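Local coordinates for glycosyl hydrolase, family 31/fibronectin type III domain protein (Clostridium perfringens, PDB 4UAP), which binds N-acetylgalactosamine through a family 32 carbohydrate-binding module, a calcium-containing beta-sandwich that probably directs its parent glycoside hydrolase to galacto-configured sugars, at residues K23-M37 with K137-E149. Sequence-based numbering, arbitrary orientation.
Sequences KLIDGTTSSDDSSRM and KNTLAINEIEFYE. With CA (calcium ion), chain D.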
loop_
_atom_site.group_PDB
_atom_site.type_symbol
_atom_site.label_atom_id
_atom_site.label_comp_id
_atom_site.label_asym_id
_atom_site.label_seq_id
_atom_site.Cartn_x
_atom_site.Cartn_y
_atom_site.Cartn_z
ATOM N N LYS A 23 -5.614 -5.252 -6.496
ATOM C CA LYS A 23 -5.981 -3.866 -6.815
ATOM C C LYS A 23 -4.855 -2.878 -6.492
ATOM O O LYS A 23 -4.936 -1.701 -6.838
ATOM C CB LYS A 23 -7.267 -3.473 -6.072
ATOM C CG LYS A 23 -8.517 -4.247 -6.531
ATOM C CD LYS A 23 -8.810 -3.975 -8.010
ATOM C CE LYS A 23 -10.030 -4.755 -8.517
ATOM N NZ LYS A 23 -11.318 -4.113 -8.131
ATOM N N LEU A 24 -3.813 -3.348 -5.816
ATOM C CA LEU A 24 -2.649 -2.500 -5.558
ATOM C C LEU A 24 -1.774 -2.381 -6.799
ATOM O O LEU A 24 -1.007 -1.430 -6.935
ATOM C CB LEU A 24 -1.803 -3.049 -4.397
ATOM C CG LEU A 24 -2.427 -3.070 -3.002
ATOM C CD1 LEU A 24 -1.525 -3.851 -2.015
ATOM C CD2 LEU A 24 -2.695 -1.644 -2.500
ATOM N N ILE A 25 -1.879 -3.350 -7.703
ATOM C CA ILE A 25 -0.997 -3.369 -8.866
ATOM C C ILE A 25 -1.733 -3.603 -10.188
ATOM O O ILE A 25 -1.128 -4.021 -11.174
ATOM C CB ILE A 25 0.100 -4.449 -8.704
ATOM C CG1 ILE A 25 -0.525 -5.838 -8.585
ATOM C CG2 ILE A 25 0.941 -4.188 -7.463
ATOM C CD1 ILE A 25 0.486 -6.968 -8.498
ATOM N N ASP A 26 -3.029 -3.309 -10.228
ATOM C CA ASP A 26 -3.801 -3.580 -11.441
ATOM C C ASP A 26 -3.721 -2.429 -12.445
ATOM O O ASP A 26 -4.315 -2.497 -13.515
ATOM C CB ASP A 26 -5.260 -3.858 -11.100
ATOM C CG ASP A 26 -5.936 -2.666 -10.465
ATOM O OD1 ASP A 26 -5.339 -2.078 -9.541
ATOM O OD2 ASP A 26 -7.052 -2.304 -10.893
ATOM N N GLY A 27 -2.989 -1.375 -12.097
ATOM C CA GLY A 27 -2.791 -0.258 -13.003
ATOM C C GLY A 27 -3.887 0.786 -12.906
ATOM O O GLY A 27 -4.104 1.549 -13.844
ATOM N N THR A 28 -4.588 0.823 -11.777
ATOM C CA THR A 28 -5.635 1.815 -11.567
ATOM C C THR A 28 -5.291 2.709 -10.393
ATOM O O THR A 28 -5.329 2.271 -9.246
ATOM C CB THR A 28 -7.015 1.161 -11.301
ATOM O OG1 THR A 28 -6.887 0.161 -10.279
ATOM C CG2 THR A 28 -7.557 0.511 -12.574
ATOM N N THR A 29 -4.989 3.972 -10.671
ATOM C CA THR A 29 -4.557 4.879 -9.609
ATOM C C THR A 29 -5.658 5.813 -9.116
ATOM O O THR A 29 -5.436 6.603 -8.201
ATOM C CB THR A 29 -3.373 5.744 -10.076
ATOM O OG1 THR A 29 -3.753 6.451 -11.261
ATOM C CG2 THR A 29 -2.150 4.877 -10.364
ATOM N N SER A 30 -6.838 5.742 -9.720
ATOM C CA SER A 30 -7.932 6.620 -9.291
ATOM C C SER A 30 -8.475 6.171 -7.940
ATOM O O SER A 30 -8.194 5.055 -7.489
ATOM C CB SER A 30 -9.060 6.641 -10.324
ATOM O OG SER A 30 -9.859 5.475 -10.206
ATOM N N SER A 31 -9.260 7.034 -7.304
ATOM C CA SER A 31 -9.822 6.741 -5.981
ATOM C C SER A 31 -11.159 6.000 -6.037
ATOM O O SER A 31 -11.764 5.732 -4.994
ATOM C CB SER A 31 -9.996 8.038 -5.185
ATOM O OG SER A 31 -8.741 8.641 -4.909
ATOM N N ASP A 32 -11.613 5.668 -7.245
ATOM C CA ASP A 32 -12.878 4.952 -7.443
ATOM C C ASP A 32 -12.879 3.639 -6.671
ATOM O O ASP A 32 -11.823 3.033 -6.515
ATOM C CB ASP A 32 -13.104 4.677 -8.931
ATOM C CG ASP A 32 -13.221 5.958 -9.758
ATOM O OD1 ASP A 32 -14.064 6.817 -9.417
ATOM O OD2 ASP A 32 -12.468 6.109 -10.746
ATOM N N ASP A 33 -14.049 3.193 -6.206
ATOM C CA ASP A 33 -14.153 1.906 -5.503
ATOM C C ASP A 33 -13.532 0.777 -6.315
ATOM O O ASP A 33 -12.928 -0.147 -5.757
ATOM C CB ASP A 33 -15.612 1.540 -5.203
ATOM C CG ASP A 33 -16.237 2.406 -4.120
ATOM O OD1 ASP A 33 -15.500 3.126 -3.410
ATOM O OD2 ASP A 33 -17.478 2.347 -3.969
ATOM N N SER A 34 -13.695 0.847 -7.635
ATOM C CA SER A 34 -13.238 -0.222 -8.514
ATOM C C SER A 34 -11.706 -0.280 -8.667
ATOM O O SER A 34 -11.171 -1.263 -9.186
ATOM C CB SER A 34 -13.893 -0.072 -9.888
ATOM O OG SER A 34 -13.542 1.169 -10.472
ATOM N N SER A 35 -11.010 0.761 -8.214
ATOM C CA SER A 35 -9.538 0.813 -8.301
ATOM C C SER A 35 -8.812 0.295 -7.056
ATOM O O SER A 35 -7.642 -0.092 -7.127
ATOM C CB SER A 35 -9.065 2.253 -8.554
ATOM O OG SER A 35 -9.639 2.813 -9.725
ATOM N N ARG A 36 -9.496 0.301 -5.916
ATOM C CA ARG A 36 -8.816 0.250 -4.622
ATOM C C ARG A 36 -8.698 -1.123 -3.973
ATOM O O ARG A 36 -9.518 -2.011 -4.216
ATOM C CB ARG A 36 -9.535 1.168 -3.621
ATOM C CG ARG A 36 -9.687 2.619 -4.044
ATOM C CD ARG A 36 -10.046 3.476 -2.833
ATOM N NE ARG A 36 -11.110 2.853 -2.046
ATOM C CZ ARG A 36 -12.411 3.090 -2.204
ATOM N NH1 ARG A 36 -12.841 3.963 -3.117
ATOM N NH2 ARG A 36 -13.285 2.451 -1.439
ATOM N N MET A 37 -7.669 -1.263 -3.134
ATOM C CA MET A 37 -7.614 -2.269 -2.078
ATOM C C MET A 37 -8.155 -1.633 -0.796
ATOM O O MET A 37 -7.666 -0.580 -0.372
ATOM C CB MET A 37 -6.176 -2.767 -1.854
ATOM C CG MET A 37 -6.035 -3.891 -0.796
ATOM S SD MET A 37 -4.480 -3.895 0.150
ATOM C CE MET A 37 -4.876 -2.573 1.278
ATOM N N LYS A 137 -8.684 1.869 13.243
ATOM C CA LYS A 137 -7.796 0.748 12.956
ATOM C C LYS A 137 -8.480 -0.366 12.161
ATOM O O LYS A 137 -7.839 -1.353 11.809
ATOM C CB LYS A 137 -7.222 0.181 14.260
ATOM C CG LYS A 137 -8.232 -0.630 15.074
ATOM C CD LYS A 137 -7.534 -1.427 16.188
ATOM C CE LYS A 137 -8.468 -2.459 16.814
ATOM N NZ LYS A 137 -9.676 -1.836 17.440
ATOM N N ASN A 138 -9.772 -0.225 11.880
ATOM C CA ASN A 138 -10.457 -1.224 11.057
ATOM C C ASN A 138 -10.749 -0.718 9.649
ATOM O O ASN A 138 -11.552 -1.314 8.928
ATOM C CB ASN A 138 -11.769 -1.673 11.711
ATOM C CG ASN A 138 -11.563 -2.277 13.086
ATOM O OD1 ASN A 138 -12.141 -1.813 14.057
ATOM N ND2 ASN A 138 -10.738 -3.321 13.171
ATOM N N THR A 139 -10.085 0.361 9.249
ATOM C CA THR A 139 -10.377 0.995 7.972
ATOM C C THR A 139 -9.093 1.366 7.228
ATOM O O THR A 139 -8.143 1.874 7.823
ATOM C CB THR A 139 -11.251 2.266 8.179
ATOM O OG1 THR A 139 -12.413 1.929 8.953
ATOM C CG2 THR A 139 -11.687 2.862 6.847
ATOM N N LEU A 140 -9.070 1.117 5.923
ATOM C CA LEU A 140 -7.914 1.444 5.092
ATOM C C LEU A 140 -8.292 1.358 3.627
ATOM O O LEU A 140 -8.914 0.381 3.208
ATOM C CB LEU A 140 -6.746 0.483 5.372
ATOM C CG LEU A 140 -5.496 0.737 4.522
ATOM C CD1 LEU A 140 -4.824 2.050 4.941
ATOM C CD2 LEU A 140 -4.533 -0.429 4.607
ATOM N N ALA A 141 -7.905 2.366 2.851
ATOM C CA ALA A 141 -8.110 2.346 1.410
ATOM C C ALA A 141 -6.842 2.805 0.712
ATOM O O ALA A 141 -6.310 3.871 1.012
ATOM C CB ALA A 141 -9.293 3.235 1.011
ATOM N N ILE A 142 -6.359 1.993 -0.222
ATOM C CA ILE A 142 -5.205 2.349 -1.038
ATOM C C ILE A 142 -5.549 2.127 -2.509
ATOM O O ILE A 142 -6.054 1.066 -2.869
ATOM C CB ILE A 142 -3.966 1.512 -0.644
ATOM C CG1 ILE A 142 -3.598 1.775 0.825
ATOM C CG2 ILE A 142 -2.794 1.813 -1.579
ATOM C CD1 ILE A 142 -2.479 0.835 1.365
ATOM N N ASN A 143 -5.297 3.127 -3.354
ATOM C CA ASN A 143 -5.611 3.017 -4.781
ATOM C C ASN A 143 -4.661 2.106 -5.545
ATOM O O ASN A 143 -5.070 1.332 -6.396
ATOM C CB ASN A 143 -5.580 4.397 -5.450
ATOM C CG ASN A 143 -6.531 5.376 -4.817
ATOM O OD1 ASN A 143 -7.329 5.016 -3.945
ATOM N ND2 ASN A 143 -6.467 6.632 -5.266
ATOM N N GLU A 144 -3.373 2.232 -5.258
ATOM C CA GLU A 144 -2.352 1.614 -6.091
ATOM C C GLU A 144 -1.008 1.833 -5.435
ATOM O O GLU A 144 -0.819 2.819 -4.728
ATOM C CB GLU A 144 -2.351 2.218 -7.512
ATOM C CG GLU A 144 -1.435 1.479 -8.530
ATOM C CD GLU A 144 -2.150 0.346 -9.268
ATOM O OE1 GLU A 144 -1.537 -0.286 -10.151
ATOM O OE2 GLU A 144 -3.333 0.078 -8.968
ATOM N N ILE A 145 -0.084 0.908 -5.656
ATOM C CA ILE A 145 1.301 1.133 -5.293
ATOM C C ILE A 145 2.130 0.815 -6.525
ATOM O O ILE A 145 2.001 -0.269 -7.089
ATOM C CB ILE A 145 1.745 0.272 -4.087
ATOM C CG1 ILE A 145 0.912 0.647 -2.848
ATOM C CG2 ILE A 145 3.247 0.469 -3.822
ATOM C CD1 ILE A 145 1.195 -0.214 -1.584
ATOM N N GLU A 146 2.935 1.785 -6.958
ATOM C CA GLU A 146 3.763 1.671 -8.164
ATOM C C GLU A 146 5.246 1.667 -7.829
ATOM O O GLU A 146 5.680 2.398 -6.939
ATOM C CB GLU A 146 3.481 2.833 -9.125
ATOM C CG GLU A 146 2.084 2.847 -9.684
ATOM C CD GLU A 146 1.900 3.913 -10.731
ATOM O OE1 GLU A 146 2.661 4.906 -10.706
ATOM O OE2 GLU A 146 0.996 3.758 -11.580
ATOM N N PHE A 147 6.017 0.866 -8.561
ATOM C CA PHE A 147 7.461 0.763 -8.345
ATOM C C PHE A 147 8.204 1.280 -9.577
ATOM O O PHE A 147 7.889 0.903 -10.704
ATOM C CB PHE A 147 7.855 -0.692 -8.029
ATOM C CG PHE A 147 7.280 -1.195 -6.730
ATOM C CD1 PHE A 147 5.959 -1.611 -6.659
ATOM C CD2 PHE A 147 8.048 -1.211 -5.578
ATOM C CE1 PHE A 147 5.415 -2.045 -5.461
ATOM C CE2 PHE A 147 7.522 -1.649 -4.381
ATOM C CZ PHE A 147 6.197 -2.066 -4.319
ATOM N N TYR A 148 9.165 2.168 -9.362
ATOM C CA TYR A 148 9.895 2.787 -10.471
ATOM C C TYR A 148 11.346 2.336 -10.475
ATOM O O TYR A 148 12.089 2.590 -9.522
ATOM C CB TYR A 148 9.811 4.313 -10.389
ATOM C CG TYR A 148 8.456 4.852 -10.774
ATOM C CD1 TYR A 148 7.410 4.887 -9.858
ATOM C CD2 TYR A 148 8.219 5.311 -12.061
ATOM C CE1 TYR A 148 6.160 5.376 -10.215
ATOM C CE2 TYR A 148 6.985 5.800 -12.430
ATOM C CZ TYR A 148 5.957 5.827 -11.511
ATOM O OH TYR A 148 4.730 6.311 -11.897
ATOM N N GLU A 149 11.745 1.661 -11.545
ATOM C CA GLU A 149 13.087 1.102 -11.635
ATOM C C GLU A 149 14.113 2.162 -12.060
ATOM O O GLU A 149 13.806 3.065 -12.840
ATOM C CB GLU A 149 13.096 -0.080 -12.613
ATOM C CG GLU A 149 14.378 -0.909 -12.572
ATOM C CD GLU A 149 14.325 -2.141 -13.470
ATOM O OE1 GLU A 149 13.414 -2.238 -14.324
ATOM O OE2 GLU A 149 15.202 -3.018 -13.312
HETATM CA CA CA D . -5.522 0.013 -8.219
#
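Glu144, on strand 141-149, reaches into the segment 23-37 and meets Leu24, Gly27, Thr28 and Thr29 with successive atoms of its side chain. Glu144 CB lies 3.4 Å from Thr28 O, with the methyl CG2 of Thr29 close by. CG stands anti to the backbone N (chi1 -172°), and a bend at chi2 (89°) turns the chain toward the calcium, bringing CG and CD against Leu24 O. At the tip the two oxygens part company: Glu144 OE2 binds the calcium ion at 2.3 Å, while Glu144 OE1 accepts from Gly27 N at 2.7 Å, on its syn side and somewhat out of the carboxylate plane. The backbone O of neighbouring Asn143 also binds the calcium, and the segment 23-37 supplies the remaining five ligands: the carbonyls of Lys23, Thr28 and Ser35, Asp26 OD1 and Thr28 OG1.

The Asn143 side chain grips the turn at Thr29-Ser31. Asn143 ND2 donates to Ser31 OG and, from above the carbonyl plane, to Thr29 O, each at 3.1 Å; Ser31 OG is also hydrogen-bonded to the backbone N of Met76. Asn143 OD1 is buried against CG and CD of Arg36 and has no polar partner. Beyond it, Met37 pairs with Ile142 through two backbone bonds, joining the short strand 37-38 to strand 141-149. On the inner side, Leu24 CD2 packs 3.6 Å from Ile142 CG2, facing Met57 of strand 55-61 in the opposite sheet, while a nearly straight bond runs from Ile145 N to Leu24 O.

Arg36, which touches the bound sugar, is salt-bridged to Asp33 and Asp38. Seven oxygens, two of them carboxylate, suit calcium, whose charge should offset their mutual repulsion; the ion thus ties a loop leading to the sugar pocket onto the sandwich.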